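Local coordinates for protein terminal oxygenase component of carbazole 1,9a-dioxygenase (Nocardioides aromaticivorans, PDB 3GCF) that probably dihydroxylates carbazole at its angular position, taking electrons from a ferredoxin through a Rieske [2Fe-2S] cluster to a mononuclear iron, at residues D73-R78 with H99-D104; V80-E85 with V94-H99. All coordinates share one frame; numbering follows the deposited sequence.

Contact 1: residues D73-R78 with H99-D104; sequences DGCAHR and HGWTYD. With FES (Fe2/s2 (inorganic) cluster), chain Q.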
loop_
_atom_site.group_PDB
_atom_site.type_symbol
_atom_site.label_atom_id
_atom_site.label_comp_id
_atom_site.label_asym_id
_atom_site.label_seq_id
_atom_site.Cartn_x
_atom_site.Cartn_y
_atom_site.Cartn_z
ATOM N N ASP A 73 18.503 -16.738 1.639
ATOM C CA ASP A 73 17.417 -17.005 0.704
ATOM C C ASP A 73 17.479 -16.023 -0.468
ATOM O O ASP A 73 16.552 -15.246 -0.709
ATOM C CB ASP A 73 16.074 -16.895 1.432
ATOM C CG ASP A 73 14.909 -17.353 0.584
ATOM O OD1 ASP A 73 15.129 -18.090 -0.400
ATOM O OD2 ASP A 73 13.763 -16.991 0.912
ATOM N N GLY A 74 18.598 -16.073 -1.185
ATOM C CA GLY A 74 18.822 -15.202 -2.323
ATOM C C GLY A 74 19.956 -15.770 -3.154
ATOM O O GLY A 74 21.061 -15.983 -2.653
ATOM N N CYS A 75 19.679 -16.027 -4.427
ATOM C CA CYS A 75 20.674 -16.582 -5.332
ATOM C C CYS A 75 21.726 -15.527 -5.676
ATOM O O CYS A 75 21.418 -14.339 -5.794
ATOM C CB CYS A 75 19.980 -17.070 -6.609
ATOM S SG CYS A 75 21.032 -17.966 -7.769
ATOM N N ALA A 76 22.968 -15.963 -5.843
ATOM C CA ALA A 76 24.054 -15.048 -6.180
ATOM C C ALA A 76 23.974 -14.587 -7.638
ATOM O O ALA A 76 24.520 -13.541 -7.993
ATOM C CB ALA A 76 25.400 -15.724 -5.925
ATOM N N HIS A 77 23.298 -15.365 -8.478
ATOM C CA HIS A 77 23.178 -15.038 -9.900
ATOM C C HIS A 77 22.343 -13.777 -10.145
ATOM O O HIS A 77 22.886 -12.717 -10.459
ATOM C CB HIS A 77 22.564 -16.221 -10.653
ATOM C CG HIS A 77 22.486 -16.021 -12.134
ATOM N ND1 HIS A 77 21.572 -16.685 -12.927
ATOM C CD2 HIS A 77 23.234 -15.268 -12.974
ATOM C CE1 HIS A 77 21.764 -16.351 -14.190
ATOM N NE2 HIS A 77 22.767 -15.493 -14.247
ATOM N N ARG A 78 21.023 -13.889 -10.007
ATOM C CA ARG A 78 20.159 -12.735 -10.218
ATOM C C ARG A 78 19.310 -12.387 -8.991
ATOM O O ARG A 78 18.222 -11.824 -9.108
ATOM C CB ARG A 78 19.272 -12.953 -11.448
ATOM C CG ARG A 78 20.065 -13.186 -12.735
ATOM C CD ARG A 78 19.154 -13.143 -13.961
ATOM N NE ARG A 78 18.544 -11.824 -14.104
ATOM C CZ ARG A 78 18.708 -11.029 -15.156
ATOM N NH1 ARG A 78 19.462 -11.414 -16.180
ATOM N NH2 ARG A 78 18.129 -9.836 -15.174
ATOM N N HIS A 99 18.131 -20.925 -12.876
ATOM C CA HIS A 99 19.129 -21.430 -13.824
ATOM C C HIS A 99 19.898 -22.625 -13.257
ATOM O O HIS A 99 20.938 -23.015 -13.793
ATOM C CB HIS A 99 20.144 -20.346 -14.215
ATOM C CG HIS A 99 19.526 -19.074 -14.705
ATOM N ND1 HIS A 99 19.128 -18.066 -13.855
ATOM C CD2 HIS A 99 19.243 -18.644 -15.958
ATOM C CE1 HIS A 99 18.626 -17.069 -14.564
ATOM N NE2 HIS A 99 18.684 -17.395 -15.843
ATOM N N GLY A 100 19.404 -23.188 -12.156
ATOM C CA GLY A 100 20.062 -24.344 -11.568
ATOM C C GLY A 100 21.347 -24.155 -10.774
ATOM O O GLY A 100 22.030 -25.136 -10.480
ATOM N N TRP A 101 21.713 -22.925 -10.429
ATOM C CA TRP A 101 22.928 -22.753 -9.635
ATOM C C TRP A 101 22.704 -23.539 -8.343
ATOM O O TRP A 101 21.668 -23.396 -7.692
ATOM C CB TRP A 101 23.179 -21.273 -9.343
ATOM C CG TRP A 101 23.764 -20.524 -10.511
ATOM C CD1 TRP A 101 23.550 -20.773 -11.842
ATOM C CD2 TRP A 101 24.607 -19.364 -10.451
ATOM N NE1 TRP A 101 24.204 -19.839 -12.611
ATOM C CE2 TRP A 101 24.860 -18.962 -11.784
ATOM C CE3 TRP A 101 25.170 -18.623 -9.401
ATOM C CZ2 TRP A 101 25.653 -17.850 -12.094
ATOM C CZ3 TRP A 101 25.958 -17.517 -9.709
ATOM C CH2 TRP A 101 26.191 -17.142 -11.049
ATOM N N THR A 102 23.673 -24.376 -7.983
ATOM C CA THR A 102 23.558 -25.227 -6.805
ATOM C C THR A 102 24.617 -24.917 -5.757
ATOM O O THR A 102 25.807 -24.806 -6.061
ATOM C CB THR A 102 23.638 -26.702 -7.237
ATOM O OG1 THR A 102 22.654 -26.936 -8.251
ATOM C CG2 THR A 102 23.373 -27.638 -6.065
ATOM N N TYR A 103 24.177 -24.789 -4.512
ATOM C CA TYR A 103 25.081 -24.451 -3.424
ATOM C C TYR A 103 25.229 -25.514 -2.347
ATOM O O TYR A 103 24.290 -26.258 -2.045
ATOM C CB TYR A 103 24.627 -23.154 -2.755
ATOM C CG TYR A 103 24.404 -22.000 -3.706
ATOM C CD1 TYR A 103 23.247 -21.928 -4.484
ATOM C CD2 TYR A 103 25.349 -20.984 -3.833
ATOM C CE1 TYR A 103 23.036 -20.871 -5.364
ATOM C CE2 TYR A 103 25.147 -19.921 -4.714
ATOM C CZ TYR A 103 23.987 -19.873 -5.473
ATOM O OH TYR A 103 23.772 -18.821 -6.327
ATOM N N ASP A 104 26.424 -25.554 -1.764
ATOM C CA ASP A 104 26.761 -26.476 -0.683
ATOM C C ASP A 104 26.255 -25.806 0.594
ATOM O O ASP A 104 26.667 -24.694 0.919
ATOM C CB ASP A 104 28.284 -26.646 -0.615
ATOM C CG ASP A 104 28.723 -27.613 0.467
ATOM O OD1 ASP A 104 28.300 -27.456 1.634
ATOM O OD2 ASP A 104 29.508 -28.532 0.148
HETATM FE FE1 FES Q . 19.481 -18.459 -9.419
HETATM FE FE2 FES Q . 20.009 -17.765 -11.977
HETATM S S1 FES Q . 20.536 -19.663 -10.994
HETATM S S2 FES Q . 18.958 -16.516 -10.341
#
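The Rieske cluster site is closed here by two cluster-binding loops, with His77 from one and His99 from the other meeting on the same iron. His77 ND1 and His99 ND1 each lie 2.1 Å from FE2 of the cluster, so the two nitrogens stand close together as co-ligands. The edge of the His77 ring points at the face of the His99 ring, planes 74° apart. With CG anti to the backbone N (chi1 -176°), the His77 ring slides into an offset stack on the six-membered ring of Trp101, planes 15° apart, and His77 CB sits squarely over that ring, 3.5 Å from the centroid. Sulfide S1 of the cluster lies over a face of the same indole, 3.3 Å from Trp101 CD1. Cys75 SG binds FE1, with Cys96 as the other cysteine. Tyr103 OH comes up beside that sulfur, 3.2 Å from Cys75 SG, and accepts a hydrogen bond from Ala76 N at 3.0 Å. The outer nitrogens of the histidines are held by a second subunit: His77 NE2 by its Asp363, His99 NE2 by its Asp186. One iron on two cysteines and the other on two histidines is the hallmark of the Rieske [2Fe-2S] centre.

Contact 2: residues V80-E85 with V94-H99; sequences VPFSKE and VSCWYH. With FES (Fe2/s2 (inorganic) cluster), chain Q.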
loop_
_atom_site.group_PDB
_atom_site.type_symbol
_atom_site.label_atom_id
_atom_site.label_comp_id
_atom_site.label_asym_id
_atom_site.label_seq_id
_atom_site.Cartn_x
_atom_site.Cartn_y
_atom_site.Cartn_z
ATOM N N VAL A 80 17.266 -13.930 -6.943
ATOM C CA VAL A 80 15.954 -14.456 -6.586
ATOM C C VAL A 80 15.992 -15.323 -5.330
ATOM O O VAL A 80 17.011 -15.935 -5.008
ATOM C CB VAL A 80 15.326 -15.304 -7.725
ATOM C CG1 VAL A 80 15.212 -14.474 -8.998
ATOM C CG2 VAL A 80 16.150 -16.565 -7.957
ATOM N N PRO A 81 14.887 -15.345 -4.573
ATOM C CA PRO A 81 14.851 -16.174 -3.363
ATOM C C PRO A 81 14.548 -17.617 -3.759
ATOM O O PRO A 81 13.700 -17.861 -4.619
ATOM C CB PRO A 81 13.727 -15.546 -2.538
ATOM C CG PRO A 81 12.828 -14.930 -3.579
ATOM C CD PRO A 81 13.808 -14.340 -4.564
ATOM N N PHE A 82 15.250 -18.566 -3.148
ATOM C CA PHE A 82 15.036 -19.976 -3.453
ATOM C C PHE A 82 13.637 -20.377 -2.999
ATOM O O PHE A 82 13.009 -21.259 -3.596
ATOM C CB PHE A 82 16.050 -20.860 -2.715
ATOM C CG PHE A 82 17.482 -20.474 -2.941
ATOM C CD1 PHE A 82 18.020 -20.453 -4.223
ATOM C CD2 PHE A 82 18.300 -20.147 -1.866
ATOM C CE1 PHE A 82 19.358 -20.111 -4.432
ATOM C CE2 PHE A 82 19.634 -19.804 -2.065
ATOM C CZ PHE A 82 20.164 -19.787 -3.350
ATOM N N SER A 83 13.163 -19.728 -1.934
ATOM C CA SER A 83 11.853 -20.036 -1.370
ATOM C C SER A 83 10.687 -19.916 -2.354
ATOM O O SER A 83 9.619 -20.466 -2.105
ATOM C CB SER A 83 11.594 -19.191 -0.111
ATOM O OG SER A 83 11.753 -17.806 -0.355
ATOM N N LYS A 84 10.879 -19.213 -3.467
ATOM C CA LYS A 84 9.816 -19.113 -4.469
ATOM C C LYS A 84 9.486 -20.526 -4.952
ATOM O O LYS A 84 8.335 -20.835 -5.249
ATOM C CB LYS A 84 10.262 -18.275 -5.676
ATOM C CG LYS A 84 10.438 -16.790 -5.393
ATOM C CD LYS A 84 9.100 -16.073 -5.226
ATOM C CE LYS A 84 9.316 -14.579 -4.970
ATOM N NZ LYS A 84 8.067 -13.775 -5.123
ATOM N N GLU A 85 10.514 -21.370 -5.033
ATOM C CA GLU A 85 10.373 -22.755 -5.478
ATOM C C GLU A 85 11.665 -23.471 -5.086
ATOM O O GLU A 85 12.538 -23.718 -5.920
ATOM C CB GLU A 85 10.171 -22.803 -6.999
ATOM C CG GLU A 85 9.982 -24.207 -7.572
ATOM C CD GLU A 85 9.729 -24.204 -9.075
ATOM O OE1 GLU A 85 8.606 -23.871 -9.504
ATOM O OE2 GLU A 85 10.662 -24.531 -9.836
ATOM N N VAL A 94 21.344 -27.049 -2.193
ATOM C CA VAL A 94 20.096 -26.417 -2.566
ATOM C C VAL A 94 20.341 -25.951 -3.995
ATOM O O VAL A 94 21.440 -25.494 -4.321
ATOM C CB VAL A 94 19.742 -25.214 -1.638
ATOM C CG1 VAL A 94 20.790 -24.119 -1.750
ATOM C CG2 VAL A 94 18.359 -24.678 -2.000
ATOM N N SER A 95 19.341 -26.114 -4.855
ATOM C CA SER A 95 19.469 -25.708 -6.251
ATOM C C SER A 95 18.467 -24.610 -6.570
ATOM O O SER A 95 17.290 -24.726 -6.238
ATOM C CB SER A 95 19.232 -26.903 -7.185
ATOM O OG SER A 95 20.297 -27.842 -7.121
ATOM N N CYS A 96 18.939 -23.544 -7.208
ATOM C CA CYS A 96 18.065 -22.437 -7.568
ATOM C C CYS A 96 17.117 -22.909 -8.665
ATOM O O CYS A 96 17.527 -23.611 -9.585
ATOM C CB CYS A 96 18.890 -21.248 -8.066
ATOM S SG CYS A 96 17.925 -19.752 -8.422
ATOM N N TRP A 97 15.852 -22.522 -8.553
ATOM C CA TRP A 97 14.822 -22.886 -9.516
ATOM C C TRP A 97 14.951 -22.172 -10.863
ATOM O O TRP A 97 14.330 -22.583 -11.840
ATOM C CB TRP A 97 13.437 -22.553 -8.951
ATOM C CG TRP A 97 13.313 -21.104 -8.519
ATOM C CD1 TRP A 97 13.535 -20.599 -7.267
ATOM C CD2 TRP A 97 12.999 -19.977 -9.353
ATOM N NE1 TRP A 97 13.378 -19.229 -7.269
ATOM C CE2 TRP A 97 13.050 -18.823 -8.535
ATOM C CE3 TRP A 97 12.682 -19.829 -10.712
ATOM C CZ2 TRP A 97 12.796 -17.535 -9.033
ATOM C CZ3 TRP A 97 12.431 -18.550 -11.206
ATOM C CH2 TRP A 97 12.490 -17.421 -10.368
ATOM N N TYR A 98 15.743 -21.107 -10.921
ATOM C CA TYR A 98 15.854 -20.332 -12.154
ATOM C C TYR A 98 16.840 -20.857 -13.204
ATOM O O TYR A 98 16.422 -21.191 -14.313
ATOM C CB TYR A 98 16.158 -18.868 -11.806
ATOM C CG TYR A 98 15.645 -17.857 -12.813
ATOM C CD1 TYR A 98 14.735 -18.224 -13.810
ATOM C CD2 TYR A 98 16.083 -16.534 -12.781
ATOM C CE1 TYR A 98 14.282 -17.295 -14.751
ATOM C CE2 TYR A 98 15.638 -15.602 -13.715
ATOM C CZ TYR A 98 14.739 -15.989 -14.700
ATOM O OH TYR A 98 14.318 -15.069 -15.638
ATOM N N HIS A 99 18.131 -20.925 -12.876
ATOM C CA HIS A 99 19.129 -21.430 -13.824
ATOM C C HIS A 99 19.898 -22.625 -13.257
ATOM O O HIS A 99 20.938 -23.015 -13.793
ATOM C CB HIS A 99 20.144 -20.346 -14.215
ATOM C CG HIS A 99 19.526 -19.074 -14.705
ATOM N ND1 HIS A 99 19.128 -18.066 -13.855
ATOM C CD2 HIS A 99 19.243 -18.644 -15.958
ATOM C CE1 HIS A 99 18.626 -17.069 -14.564
ATOM N NE2 HIS A 99 18.684 -17.395 -15.843
HETATM FE FE1 FES Q . 19.481 -18.459 -9.419
HETATM FE FE2 FES Q . 20.009 -17.765 -11.977
HETATM S S1 FES Q . 20.536 -19.663 -10.994
HETATM S S2 FES Q . 18.958 -16.516 -10.341
HETATM O O HOH W 1 12.746 -24.740 -11.655
HETATM O O HOH W 2 15.360 -23.028 -5.511
#
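Trp97 reaches across to Val80-Glu85 along the CB, CD1, NE1 and CZ2 side of its indole. Its CG lies between the backbone N and the carbonyl carbon (chi1 55°), which lays the ring along that segment. Trp97 CB rests 3.4 Å from Glu85 O and 3.5 Å from Glu85 OE2. CG lies near Glu85 CB, and CD1 passes the carbonyl oxygens of Glu85 and Phe82. At the tip of the five-membered ring Trp97 NE1 donates a nearly straight hydrogen bond to Pro81 O (3.0 Å, 165°); the acceptor lies in the indole plane, while the donor is tilted 32° from the carbonyl plane. Lys84 CB packs beside NE1. Farther out, Trp97 CZ2 meets Val80 CB at 3.6 Å. A glycine in place of Trp97 would probably leave Pro81 O without this donor and open a gap between Val80 and Glu85. One water bridges Glu85 OE2 and Trp97 O, and another joins Glu85 O to Ser95 O.

Deeper in, the edge of the Phe82 ring meets Cys96, Phe82 CE1 lying 3.8 Å from Cys96 CB, and one face takes Val94 CG1. Cys96 SG binds FE1 of the cluster at 2.3 Å and accepts a hydrogen bond from Tyr98 N, while Val80 CG2 lies 3.7 Å from Cys96 SG. The short 3-10 turn 82-84 thus lies against the chain leaving strand 93-95, with Phe82 and Val94 both touching Leu60 of strand 57-64; on the side of the second subunit, Trp97 meets the ring of its Trp339.

In the fold
Coming from the N terminus, the chain leaves strand 67-72 of the six-stranded sheet and enters 73-78, then 80-85. It returns through strand 93-95, where 94-99 closes the inner loop as contact 2; after the turn at His99 and Gly100 the chain enters strand 101-104, closing the longer loop of contact 1. Contact 2 is therefore nested inside contact 1, and His99 belongs to both. Between the two early segments Cys75 N and Val80 O, 2.7 Å apart, probably form a hydrogen bond. Strands 93-95 and 101-104 are antiparallel neighbours in the small three-stranded sheet, so together the contacts join the loop after 67-72 to that sheet, around the cluster and beside a second subunit.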